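Local coordinates for protein 7,8-dihydro-6-hydroxymethylpterin pyrophosphokinase-dihydropteroate synthase (Plasmodium falciparum, PDB 6JWS) that probably catalyses two successive steps of folate biosynthesis, activating a hydroxymethylpterin with ATP and then joining it to 4-aminobenzoate to give 7,8-dihydropteroate, at residues I211-D216 against Y340-L345; T15-L20 against T167-T172; L547-K552 against I594-E599. The protein carries 1 engineered substitution. One frame throughout, in Å; residues are numbered along the deposited sequence.

Interaction 1: residues I211-D216 against Y340-L345. With ATP (adenosine-5'-triphosphate), chain J.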
loop_
_atom_site.group_PDB
_atom_site.type_symbol
_atom_site.label_atom_id
_atom_site.label_comp_id
_atom_site.label_asym_id
_atom_site.label_seq_id
_atom_site.Cartn_x
_atom_site.Cartn_y
_atom_site.Cartn_z
ATOM N N ILE B 211 0.054 -35.158 -26.487
ATOM C CA ILE B 211 -0.726 -35.973 -25.576
ATOM C C ILE B 211 0.133 -36.201 -24.345
ATOM O O ILE B 211 1.227 -36.724 -24.469
ATOM C CB ILE B 211 -1.156 -37.309 -26.204
ATOM C CG1 ILE B 211 -1.820 -37.114 -27.571
ATOM C CG2 ILE B 211 -2.041 -38.086 -25.235
ATOM C CD1 ILE B 211 -2.250 -38.418 -28.217
ATOM N N LEU B 212 -0.350 -35.774 -23.178
ATOM C CA LEU B 212 0.458 -35.890 -21.979
ATOM C C LEU B 212 0.137 -37.213 -21.300
ATOM O O LEU B 212 1.018 -37.904 -20.815
ATOM C CB LEU B 212 0.187 -34.697 -21.054
ATOM C CG LEU B 212 0.515 -33.312 -21.624
ATOM C CD1 LEU B 212 -0.024 -32.208 -20.711
ATOM C CD2 LEU B 212 2.015 -33.137 -21.859
ATOM N N PHE B 213 -1.147 -37.543 -21.221
ATOM C CA PHE B 213 -1.542 -38.774 -20.574
ATOM C C PHE B 213 -2.678 -39.382 -21.377
ATOM O O PHE B 213 -3.402 -38.676 -22.073
ATOM C CB PHE B 213 -2.021 -38.517 -19.145
ATOM C CG PHE B 213 -0.967 -38.047 -18.175
ATOM C CD1 PHE B 213 0.029 -38.908 -17.732
ATOM C CD2 PHE B 213 -0.987 -36.744 -17.681
ATOM C CE1 PHE B 213 0.988 -38.475 -16.820
ATOM C CE2 PHE B 213 -0.032 -36.316 -16.770
ATOM C CZ PHE B 213 0.958 -37.180 -16.341
ATOM N N PHE B 214 -2.817 -40.699 -21.259
ATOM C CA PHE B 214 -3.926 -41.419 -21.863
ATOM C C PHE B 214 -4.220 -42.612 -20.962
ATOM O O PHE B 214 -3.448 -43.570 -20.911
ATOM C CB PHE B 214 -3.579 -41.827 -23.299
ATOM C CG PHE B 214 -4.761 -42.242 -24.139
ATOM C CD1 PHE B 214 -5.503 -43.369 -23.821
ATOM C CD2 PHE B 214 -5.114 -41.513 -25.262
ATOM C CE1 PHE B 214 -6.593 -43.739 -24.595
ATOM C CE2 PHE B 214 -6.198 -41.891 -26.037
ATOM C CZ PHE B 214 -6.929 -43.007 -25.705
ATOM N N ASN B 215 -5.317 -42.512 -20.217
ATOM C CA ASN B 215 -5.582 -43.470 -19.165
ATOM C C ASN B 215 -4.310 -43.606 -18.333
ATOM O O ASN B 215 -3.551 -42.636 -18.206
ATOM C CB ASN B 215 -6.184 -44.760 -19.729
ATOM C CG ASN B 215 -7.532 -44.515 -20.382
ATOM O OD1 ASN B 215 -8.224 -43.545 -20.055
ATOM N ND2 ASN B 215 -7.908 -45.372 -21.321
ATOM N N ASP B 216 -4.086 -44.815 -17.800
ATOM C CA ASP B 216 -2.930 -45.103 -16.966
ATOM C C ASP B 216 -1.834 -45.784 -17.788
ATOM O O ASP B 216 -0.957 -46.428 -17.224
ATOM C CB ASP B 216 -3.338 -45.984 -15.785
ATOM C CG ASP B 216 -3.902 -47.326 -16.232
ATOM O OD1 ASP B 216 -4.063 -47.527 -17.459
ATOM O OD2 ASP B 216 -4.161 -48.167 -15.357
ATOM N N TYR B 340 -3.053 -36.088 -8.934
ATOM C CA TYR B 340 -2.820 -37.217 -9.826
ATOM C C TYR B 340 -1.408 -37.775 -9.624
ATOM O O TYR B 340 -0.433 -37.018 -9.530
ATOM C CB TYR B 340 -2.993 -36.802 -11.290
ATOM C CG TYR B 340 -2.887 -37.932 -12.286
ATOM C CD1 TYR B 340 -3.790 -38.989 -12.261
ATOM C CD2 TYR B 340 -1.899 -37.951 -13.265
ATOM C CE1 TYR B 340 -3.710 -40.029 -13.171
ATOM C CE2 TYR B 340 -1.808 -38.985 -14.188
ATOM C CZ TYR B 340 -2.713 -40.032 -14.130
ATOM O OH TYR B 340 -2.672 -41.060 -15.023
ATOM N N LYS B 341 -1.320 -39.109 -9.553
ATOM C CA LYS B 341 -0.050 -39.818 -9.628
ATOM C C LYS B 341 -0.130 -40.959 -10.642
ATOM O O LYS B 341 -0.924 -41.883 -10.492
ATOM C CB LYS B 341 0.411 -40.350 -8.266
ATOM C CG LYS B 341 1.847 -40.865 -8.278
ATOM C CD LYS B 341 2.326 -41.502 -6.984
ATOM C CE LYS B 341 3.738 -42.051 -7.095
ATOM N NZ LYS B 341 3.877 -43.013 -8.221
ATOM N N HIS B 342 0.724 -40.873 -11.660
ATOM C CA HIS B 342 0.949 -41.914 -12.648
ATOM C C HIS B 342 2.050 -42.851 -12.138
ATOM O O HIS B 342 2.829 -42.461 -11.265
ATOM C CB HIS B 342 1.312 -41.221 -13.967
ATOM C CG HIS B 342 1.258 -42.081 -15.185
ATOM N ND1 HIS B 342 2.228 -43.025 -15.473
ATOM C CD2 HIS B 342 0.395 -42.103 -16.225
ATOM C CE1 HIS B 342 1.945 -43.607 -16.623
ATOM N NE2 HIS B 342 0.826 -43.059 -17.108
ATOM N N ASN B 343 2.112 -44.077 -12.694
ATOM C CA ASN B 343 3.045 -45.122 -12.284
ATOM C C ASN B 343 4.488 -44.673 -12.516
ATOM O O ASN B 343 5.396 -45.005 -11.762
ATOM C CB ASN B 343 2.868 -46.403 -13.106
ATOM C CG ASN B 343 1.426 -46.738 -13.423
ATOM O OD1 ASN B 343 0.683 -47.191 -12.552
ATOM N ND2 ASN B 343 1.026 -46.529 -14.668
ATOM N N VAL B 344 4.685 -43.921 -13.592
ATOM C CA VAL B 344 5.981 -43.438 -14.025
ATOM C C VAL B 344 6.465 -42.290 -13.138
ATOM O O VAL B 344 7.652 -41.978 -13.121
ATOM C CB VAL B 344 5.857 -43.018 -15.502
ATOM C CG1 VAL B 344 6.687 -41.798 -15.858
ATOM C CG2 VAL B 344 6.088 -44.179 -16.457
ATOM N N LEU B 345 5.552 -41.637 -12.417
ATOM C CA LEU B 345 5.925 -40.430 -11.694
ATOM C C LEU B 345 6.322 -40.785 -10.267
ATOM O O LEU B 345 5.751 -41.700 -9.672
ATOM C CB LEU B 345 4.776 -39.416 -11.735
ATOM C CG LEU B 345 4.426 -38.885 -13.127
ATOM C CD1 LEU B 345 3.451 -37.728 -13.034
ATOM C CD2 LEU B 345 5.673 -38.452 -13.882
HETATM P PG ATP J . 7.090 -33.486 -28.820
HETATM O O1G ATP J . 7.477 -32.393 -27.840
HETATM O O2G ATP J . 7.664 -34.842 -28.446
HETATM O O3G ATP J . 5.592 -33.535 -29.046
HETATM P PB ATP J . 8.432 -31.759 -30.880
HETATM O O1B ATP J . 9.362 -32.167 -31.969
HETATM O O2B ATP J . 8.911 -30.822 -29.815
HETATM O O3B ATP J . 7.802 -33.085 -30.230
HETATM P PA ATP J . 5.932 -31.721 -32.406
HETATM O O1A ATP J . 4.740 -31.875 -31.511
HETATM O O2A ATP J . 5.775 -30.929 -33.663
HETATM O O3A ATP J . 7.137 -31.104 -31.548
HETATM O "O5'" ATP J . 6.526 -33.170 -32.766
HETATM C "C5'" ATP J . 5.898 -34.336 -32.172
HETATM C "C4'" ATP J . 6.739 -35.553 -32.452
HETATM O "O4'" ATP J . 6.917 -36.325 -31.235
HETATM C "C3'" ATP J . 6.145 -36.526 -33.476
HETATM O "O3'" ATP J . 7.205 -37.098 -34.233
HETATM C "C2'" ATP J . 5.379 -37.508 -32.583
HETATM O "O2'" ATP J . 5.241 -38.812 -33.099
HETATM C "C1'" ATP J . 6.281 -37.581 -31.358
HETATM N N9 ATP J . 5.549 -37.883 -30.127
HETATM C C8 ATP J . 5.860 -38.872 -29.230
HETATM N N7 ATP J . 5.030 -38.913 -28.214
HETATM C C5 ATP J . 4.144 -37.869 -28.447
HETATM C C6 ATP J . 3.043 -37.384 -27.715
HETATM N N6 ATP J . 2.641 -37.920 -26.569
HETATM N N1 ATP J . 2.364 -36.325 -28.228
HETATM C C2 ATP J . 2.778 -35.798 -29.390
HETATM N N3 ATP J . 3.801 -36.172 -30.159
HETATM C C4 ATP J . 4.450 -37.227 -29.626
HETATM O O HOH W 1 -1.242 -42.194 -19.334
#

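Interaction 2: residues T15-L20 against T167-T172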
loop_
_atom_site.group_PDB
_atom_site.type_symbol
_atom_site.label_atom_id
_atom_site.label_comp_id
_atom_site.label_asym_id
_atom_site.label_seq_id
_atom_site.Cartn_x
_atom_site.Cartn_y
_atom_site.Cartn_z
ATOM N N THR B 15 -14.728 -45.427 -24.052
ATOM C CA THR B 15 -14.661 -44.123 -23.393
ATOM C C THR B 15 -13.353 -43.968 -22.613
ATOM O O THR B 15 -13.146 -44.634 -21.598
ATOM C CB THR B 15 -15.914 -43.860 -22.548
ATOM O OG1 THR B 15 -17.020 -43.802 -23.452
ATOM C CG2 THR B 15 -15.844 -42.559 -21.782
ATOM N N ASN B 16 -12.483 -43.062 -23.089
ATOM C CA ASN B 16 -11.134 -42.918 -22.551
ATOM C C ASN B 16 -10.895 -41.493 -22.034
ATOM O O ASN B 16 -11.560 -40.552 -22.471
ATOM C CB ASN B 16 -10.072 -43.311 -23.588
ATOM C CG ASN B 16 -10.136 -44.774 -24.001
ATOM O OD1 ASN B 16 -10.107 -45.666 -23.153
ATOM N ND2 ASN B 16 -10.220 -45.028 -25.300
ATOM N N ILE B 17 -9.909 -41.356 -21.123
ATOM C CA ILE B 17 -9.449 -40.074 -20.602
ATOM C C ILE B 17 -8.053 -39.738 -21.133
ATOM O O ILE B 17 -7.075 -40.391 -20.778
ATOM C CB ILE B 17 -9.464 -40.053 -19.055
ATOM C CG1 ILE B 17 -10.788 -40.541 -18.466
ATOM C CG2 ILE B 17 -9.108 -38.657 -18.556
ATOM C CD1 ILE B 17 -11.949 -39.612 -18.755
ATOM N N ALA B 18 -7.958 -38.656 -21.910
ATOM C CA ALA B 18 -6.687 -38.108 -22.361
ATOM C C ALA B 18 -6.465 -36.713 -21.775
ATOM O O ALA B 18 -7.419 -35.949 -21.612
ATOM C CB ALA B 18 -6.678 -38.008 -23.863
ATOM N N VAL B 19 -5.185 -36.378 -21.546
ATOM C CA VAL B 19 -4.757 -35.060 -21.117
ATOM C C VAL B 19 -3.856 -34.490 -22.206
ATOM O O VAL B 19 -2.917 -35.155 -22.626
ATOM C CB VAL B 19 -4.055 -35.138 -19.747
ATOM C CG1 VAL B 19 -3.727 -33.769 -19.170
ATOM C CG2 VAL B 19 -4.869 -35.942 -18.748
ATOM N N LEU B 20 -4.184 -33.284 -22.684
ATOM C CA LEU B 20 -3.474 -32.650 -23.782
ATOM C C LEU B 20 -2.785 -31.360 -23.340
ATOM O O LEU B 20 -3.229 -30.693 -22.401
ATOM C CB LEU B 20 -4.444 -32.337 -24.929
ATOM C CG LEU B 20 -5.301 -33.485 -25.461
ATOM C CD1 LEU B 20 -6.101 -33.002 -26.661
ATOM C CD2 LEU B 20 -4.447 -34.694 -25.848
ATOM N N THR B 167 -3.367 -26.686 -20.800
ATOM C CA THR B 167 -3.749 -28.091 -20.804
ATOM C C THR B 167 -5.273 -28.244 -20.795
ATOM O O THR B 167 -5.994 -27.303 -20.449
ATOM C CB THR B 167 -3.033 -28.891 -19.704
ATOM O OG1 THR B 167 -3.337 -28.375 -18.402
ATOM C CG2 THR B 167 -1.534 -29.028 -19.938
ATOM N N VAL B 168 -5.741 -29.432 -21.224
ATOM C CA VAL B 168 -7.143 -29.816 -21.248
ATOM C C VAL B 168 -7.243 -31.303 -20.918
ATOM O O VAL B 168 -6.373 -32.079 -21.299
ATOM C CB VAL B 168 -7.865 -29.498 -22.578
ATOM C CG1 VAL B 168 -7.493 -28.144 -23.147
ATOM C CG2 VAL B 168 -7.689 -30.586 -23.622
ATOM N N VAL B 169 -8.297 -31.680 -20.182
ATOM C CA VAL B 169 -8.672 -33.078 -20.052
ATOM C C VAL B 169 -9.863 -33.339 -20.977
ATOM O O VAL B 169 -10.829 -32.567 -20.995
ATOM C CB VAL B 169 -8.990 -33.453 -18.593
ATOM C CG1 VAL B 169 -9.441 -34.898 -18.471
ATOM C CG2 VAL B 169 -7.838 -33.162 -17.631
ATOM N N VAL B 170 -9.763 -34.422 -21.762
ATOM C CA VAL B 170 -10.766 -34.836 -22.733
ATOM C C VAL B 170 -11.289 -36.221 -22.354
ATOM O O VAL B 170 -10.519 -37.149 -22.087
ATOM C CB VAL B 170 -10.195 -34.811 -24.168
ATOM C CG1 VAL B 170 -11.258 -35.104 -25.209
ATOM C CG2 VAL B 170 -9.576 -33.466 -24.488
ATOM N N LYS B 171 -12.618 -36.345 -22.297
ATOM C CA LYS B 171 -13.260 -37.655 -22.311
ATOM C C LYS B 171 -13.477 -38.002 -23.782
ATOM O O LYS B 171 -14.213 -37.294 -24.475
ATOM C CB LYS B 171 -14.531 -37.633 -21.462
ATOM C CG LYS B 171 -15.370 -38.906 -21.399
ATOM C CD LYS B 171 -16.830 -38.604 -20.980
ATOM C CE LYS B 171 -17.158 -38.769 -19.503
ATOM N NZ LYS B 171 -18.336 -37.957 -19.090
ATOM N N THR B 172 -12.753 -39.032 -24.258
ATOM C CA THR B 172 -12.586 -39.271 -25.688
ATOM C C THR B 172 -13.170 -40.620 -26.107
ATOM O O THR B 172 -13.220 -41.571 -25.328
ATOM C CB THR B 172 -11.128 -39.062 -26.129
ATOM O OG1 THR B 172 -11.141 -38.861 -27.540
ATOM C CG2 THR B 172 -10.199 -40.205 -25.782
#

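Interaction 3: residues L547-K552 against I594-E599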
loop_
_atom_site.group_PDB
_atom_site.type_symbol
_atom_site.label_atom_id
_atom_site.label_comp_id
_atom_site.label_asym_id
_atom_site.label_seq_id
_atom_site.Cartn_x
_atom_site.Cartn_y
_atom_site.Cartn_z
ATOM N N LEU B 547 -16.417 -17.297 7.455
ATOM C CA LEU B 547 -16.833 -16.367 6.414
ATOM C C LEU B 547 -15.888 -16.417 5.210
ATOM O O LEU B 547 -16.315 -16.605 4.071
ATOM C CB LEU B 547 -16.925 -14.958 7.021
ATOM C CG LEU B 547 -16.967 -13.801 6.012
ATOM C CD1 LEU B 547 -18.389 -13.595 5.482
ATOM C CD2 LEU B 547 -16.464 -12.523 6.661
ATOM N N VAL B 548 -14.585 -16.280 5.462
ATOM C CA VAL B 548 -13.653 -16.079 4.379
ATOM C C VAL B 548 -13.565 -17.319 3.493
ATOM O O VAL B 548 -13.587 -17.216 2.259
ATOM C CB VAL B 548 -12.297 -15.565 4.903
ATOM C CG1 VAL B 548 -11.200 -15.745 3.861
ATOM C CG2 VAL B 548 -12.429 -14.088 5.301
ATOM N N TYR B 549 -13.464 -18.484 4.137
ATOM C CA TYR B 549 -13.226 -19.742 3.446
ATOM C C TYR B 549 -14.514 -20.361 2.897
ATOM O O TYR B 549 -14.466 -21.034 1.858
ATOM C CB TYR B 549 -12.343 -20.655 4.307
ATOM C CG TYR B 549 -10.945 -20.092 4.406
ATOM C CD1 TYR B 549 -10.038 -20.265 3.367
ATOM C CD2 TYR B 549 -10.570 -19.310 5.485
ATOM C CE1 TYR B 549 -8.770 -19.708 3.429
ATOM C CE2 TYR B 549 -9.303 -18.746 5.562
ATOM C CZ TYR B 549 -8.407 -18.948 4.528
ATOM O OH TYR B 549 -7.150 -18.411 4.595
ATOM N N ASP B 550 -15.654 -20.106 3.555
ATOM C CA ASP B 550 -16.933 -20.578 3.034
ATOM C C ASP B 550 -17.195 -19.996 1.637
ATOM O O ASP B 550 -17.550 -20.733 0.717
ATOM C CB ASP B 550 -18.093 -20.288 3.998
ATOM C CG ASP B 550 -18.001 -21.051 5.322
ATOM O OD1 ASP B 550 -17.204 -22.039 5.396
ATOM O OD2 ASP B 550 -18.704 -20.642 6.290
ATOM N N ILE B 551 -16.967 -18.679 1.481
ATOM C CA ILE B 551 -17.204 -17.970 0.229
ATOM C C ILE B 551 -16.199 -18.420 -0.835
ATOM O O ILE B 551 -16.597 -18.800 -1.929
ATOM C CB ILE B 551 -17.243 -16.447 0.486
ATOM C CG1 ILE B 551 -18.553 -16.046 1.187
ATOM C CG2 ILE B 551 -17.016 -15.652 -0.785
ATOM C CD1 ILE B 551 -18.460 -14.756 1.961
ATOM N N LYS B 552 -14.903 -18.468 -0.488
ATOM C CA LYS B 552 -13.868 -19.018 -1.352
ATOM C C LYS B 552 -14.213 -20.434 -1.822
ATOM O O LYS B 552 -14.133 -20.737 -3.027
ATOM C CB LYS B 552 -12.493 -19.011 -0.663
ATOM C CG LYS B 552 -11.326 -19.376 -1.567
ATOM C CD LYS B 552 -9.954 -19.517 -0.909
ATOM C CE LYS B 552 -8.987 -20.161 -1.882
ATOM N NZ LYS B 552 -7.565 -19.876 -1.568
ATOM N N ILE B 594 -8.554 -10.445 1.247
ATOM C CA ILE B 594 -8.654 -10.566 -0.196
ATOM C C ILE B 594 -7.474 -11.361 -0.769
ATOM O O ILE B 594 -7.549 -11.880 -1.881
ATOM C CB ILE B 594 -8.841 -9.168 -0.828
ATOM C CG1 ILE B 594 -9.626 -9.204 -2.139
ATOM C CG2 ILE B 594 -7.508 -8.438 -0.976
ATOM C CD1 ILE B 594 -11.050 -9.732 -2.008
ATOM N N HIS B 595 -6.385 -11.489 -0.002
ATOM C CA HIS B 595 -5.196 -12.184 -0.455
ATOM C C HIS B 595 -5.514 -13.638 -0.803
ATOM O O HIS B 595 -4.796 -14.260 -1.600
ATOM C CB HIS B 595 -4.075 -12.055 0.593
ATOM C CG HIS B 595 -4.364 -12.822 1.846
ATOM N ND1 HIS B 595 -5.038 -12.250 2.931
ATOM C CD2 HIS B 595 -4.119 -14.113 2.175
ATOM C CE1 HIS B 595 -5.194 -13.157 3.877
ATOM N NE2 HIS B 595 -4.646 -14.313 3.433
ATOM N N VAL B 596 -6.605 -14.185 -0.228
ATOM C CA VAL B 596 -6.917 -15.585 -0.498
ATOM C C VAL B 596 -7.271 -15.800 -1.976
ATOM O O VAL B 596 -7.343 -16.959 -2.394
ATOM C CB VAL B 596 -8.005 -16.155 0.428
ATOM C CG1 VAL B 596 -7.646 -16.103 1.915
ATOM C CG2 VAL B 596 -9.409 -15.612 0.113
ATOM N N TYR B 597 -7.441 -14.706 -2.755
ATOM C CA TYR B 597 -7.753 -14.756 -4.191
ATOM C C TYR B 597 -6.535 -14.458 -5.075
ATOM O O TYR B 597 -6.701 -14.173 -6.262
ATOM C CB TYR B 597 -8.983 -13.901 -4.566
ATOM C CG TYR B 597 -10.241 -14.360 -3.861
ATOM C CD1 TYR B 597 -10.962 -15.467 -4.309
ATOM C CD2 TYR B 597 -10.680 -13.739 -2.703
ATOM C CE1 TYR B 597 -12.087 -15.935 -3.636
ATOM C CE2 TYR B 597 -11.795 -14.200 -2.016
ATOM C CZ TYR B 597 -12.505 -15.296 -2.481
ATOM O OH TYR B 597 -13.599 -15.747 -1.798
ATOM N N ASP B 598 -5.322 -14.564 -4.515
ATOM C CA ASP B 598 -4.098 -14.150 -5.188
ATOM C C ASP B 598 -3.835 -15.007 -6.428
ATOM O O ASP B 598 -3.118 -14.575 -7.317
ATOM C CB ASP B 598 -2.867 -14.204 -4.262
ATOM C CG ASP B 598 -2.722 -12.998 -3.344
ATOM O OD1 ASP B 598 -3.498 -12.018 -3.500
ATOM O OD2 ASP B 598 -1.841 -13.045 -2.460
ATOM N N GLU B 599 -4.418 -16.208 -6.486
ATOM C CA GLU B 599 -4.256 -17.097 -7.623
ATOM C C GLU B 599 -5.379 -16.948 -8.643
ATOM O O GLU B 599 -5.346 -17.634 -9.666
ATOM C CB GLU B 599 -4.372 -18.554 -7.167
ATOM C CG GLU B 599 -3.412 -18.921 -6.059
ATOM C CD GLU B 599 -1.977 -18.988 -6.541
ATOM O OE1 GLU B 599 -1.662 -19.902 -7.336
ATOM O OE2 GLU B 599 -1.188 -18.108 -6.131
HETATM O O HOH W 2 -13.600 -15.006 0.722
#

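Interaction 1: residues I211-D216 against Y340-L345
Phe213 and Tyr340 reach toward each other tip to tip and meet as a T-shaped pair, ring planes at 75°. The edge atom Tyr340 CE2 stands over the centre of the Phe213 ring, 3.9 Å from Phe213 CE1. Anti placement of Tyr340 CG to its backbone N (chi1 -175°) extends the phenol across the gap. His342 slides past Phe213 in the opposite direction: the rings barely overlap, yet His342 CD2 comes within 3.6 Å of Phe213 CD1. Leu345 CD1 closes the edge of the Phe213 ring, 4.2 Å from Phe213 CZ. The imidazole is fixed in its own plane, for Val344 N points almost straight at His342 ND1 (3.2 Å), inside the His342–Leu345 type I turn. His342 NE2 is hydrogen-bonded to Phe217 O and to a water that accepts from Phe214 N and is also bonded to Asn215 O. At the exposed end, Asn343 ND2 makes a weak bond to Asp216 O (3.2 Å). Leu212 and Phe213 both pair with Val19 in a classic beta bulge. On the same strand, Ile211 grips the adenine by its backbone: Ile211 N donates to ATP N1 (3.1 Å) and Ile211 O accepts from ATP N6 (2.8 Å). The aromatic cluster thus ties the loop 340-345 to the edge strand that carries the adenine-binding backbone of the HPPK ATP site.

Interaction 2: residues T15-L20 against T167-T172
The flat groups are peptide units and one amide, that of Asn16. Asn16 OD1 accepts from Asn215 ND2, while Asn16 ND2 donates to Val174 O. Six N-H···O=C bonds join the two antiparallel strands, two each at the hydrogen-bonded pairs Asn16–Thr172, Ala18–Val170 and Leu20–Val168. Thr172 N to Asn16 O is the shortest at 2.6 Å, in the carbonyl plane and nearly straight at 175°. Val168 N to Leu20 O (3.0 Å) is the exception in direction: the donor stands above the carbonyl plane. At this end Thr167 CA also comes within 3.1 Å of Leu20 O in a CA-H···O contact. One face of the pair carries Ile17, Val19, Val169 and Lys171. There Ile17 CG2, anti to its backbone N, crosses obliquely to Val169 CG1 at 3.8 Å. Phe113 of helix 108-114 lies against Ile17 and Val19, and Met336 of helix 327-336 against Val19 and Val169. Lys171 CG touches Thr15 CG2 (3.7 Å), and the end of the lysine chain leads away. The other face bears Asn16, Ala18, Leu20, Val168, Val170 and Thr172, of which Ala18 and Leu20 pack on Met180, and Leu20 also on Ile184, of helix 177-190. Leu20 CB packs on Val168 CG2 (3.9 Å), and its CD1 reaches Val170 CG2. Thr172 OG1 is bonded to Leu45 O. These strands are the central pair of the 4-1-3-2 portion, extended here to six strands, of the ferredoxin-like HPPK sheet.

Interaction 3: residues L547-K552 against I594-E599
Val596 is the tight centre: its CB points at helix 547-564 and its two methyls are shared among three helix side chains. Val596 CG1 lies 4.1 Å from Val548 CG1 and 3.6 Å from Tyr549 OH, the phenol having swung its tip back toward the contact although its CB points away. Val596 CG2 meets the aliphatic chain of Lys552 at CD (4.1 Å). That lysine starts with CG anti to its backbone N (chi1 -171°) and stays extended, so its ammonium group reaches past the valine. Lys552 NZ then donates to Val596 O (3.0 Å), in the carbonyl plane and on a lone pair. Tyr597 runs past Lys552 in the opposite direction and brings its hydroxyl up against the helix backbone, 3.3 Å from Lys552 CA; Tyr597 OH is 3.6 Å from Ile551 CG2 and equally close to Lys552 CB. A buried polar tip is served here by water: one molecule donates to Val548 O (2.7 Å) and is hydrogen-bonded to Tyr597 OH (2.6 Å), so the tyrosine is joined to the helix backbone through solvent. The outer side is looser. Tyr549 is exposed and touches by little more than its tip, and Glu599 turns its end away to form a salt bridge with Arg374 of strand 372-377. Helix 547-564, the connecting helix of the beta-alpha-beta crossover from strand 525-529 to strand 572-575 of the TIM barrel, is thereby packed on the 3-10 turn that follows helix 584-592 and precedes strand 603-604, with Leu590 of that helix against Ile551.

In the fold
Interactions 1 and 2 belong to one six-stranded antiparallel sheet, with centres about 11 Å apart. Strand 16-24 is shared between them: it pairs with strand 163-172 on one side and with edge strand 208-214 on the other, where Val19 O meets Leu212 N. The strand bearing Ile211, part of the ATP pocket, is thus tied into the sheet. Interaction 3 lies in the parallel barrel of the dihydropteroate synthase part, its centre about 30 Å from interaction 2 and 31 Å from interaction 1, and touches neither. Along the chain the order is 2, 1, 3, the first two in the HPPK part, which fits a bifunctional chain with its activities in series.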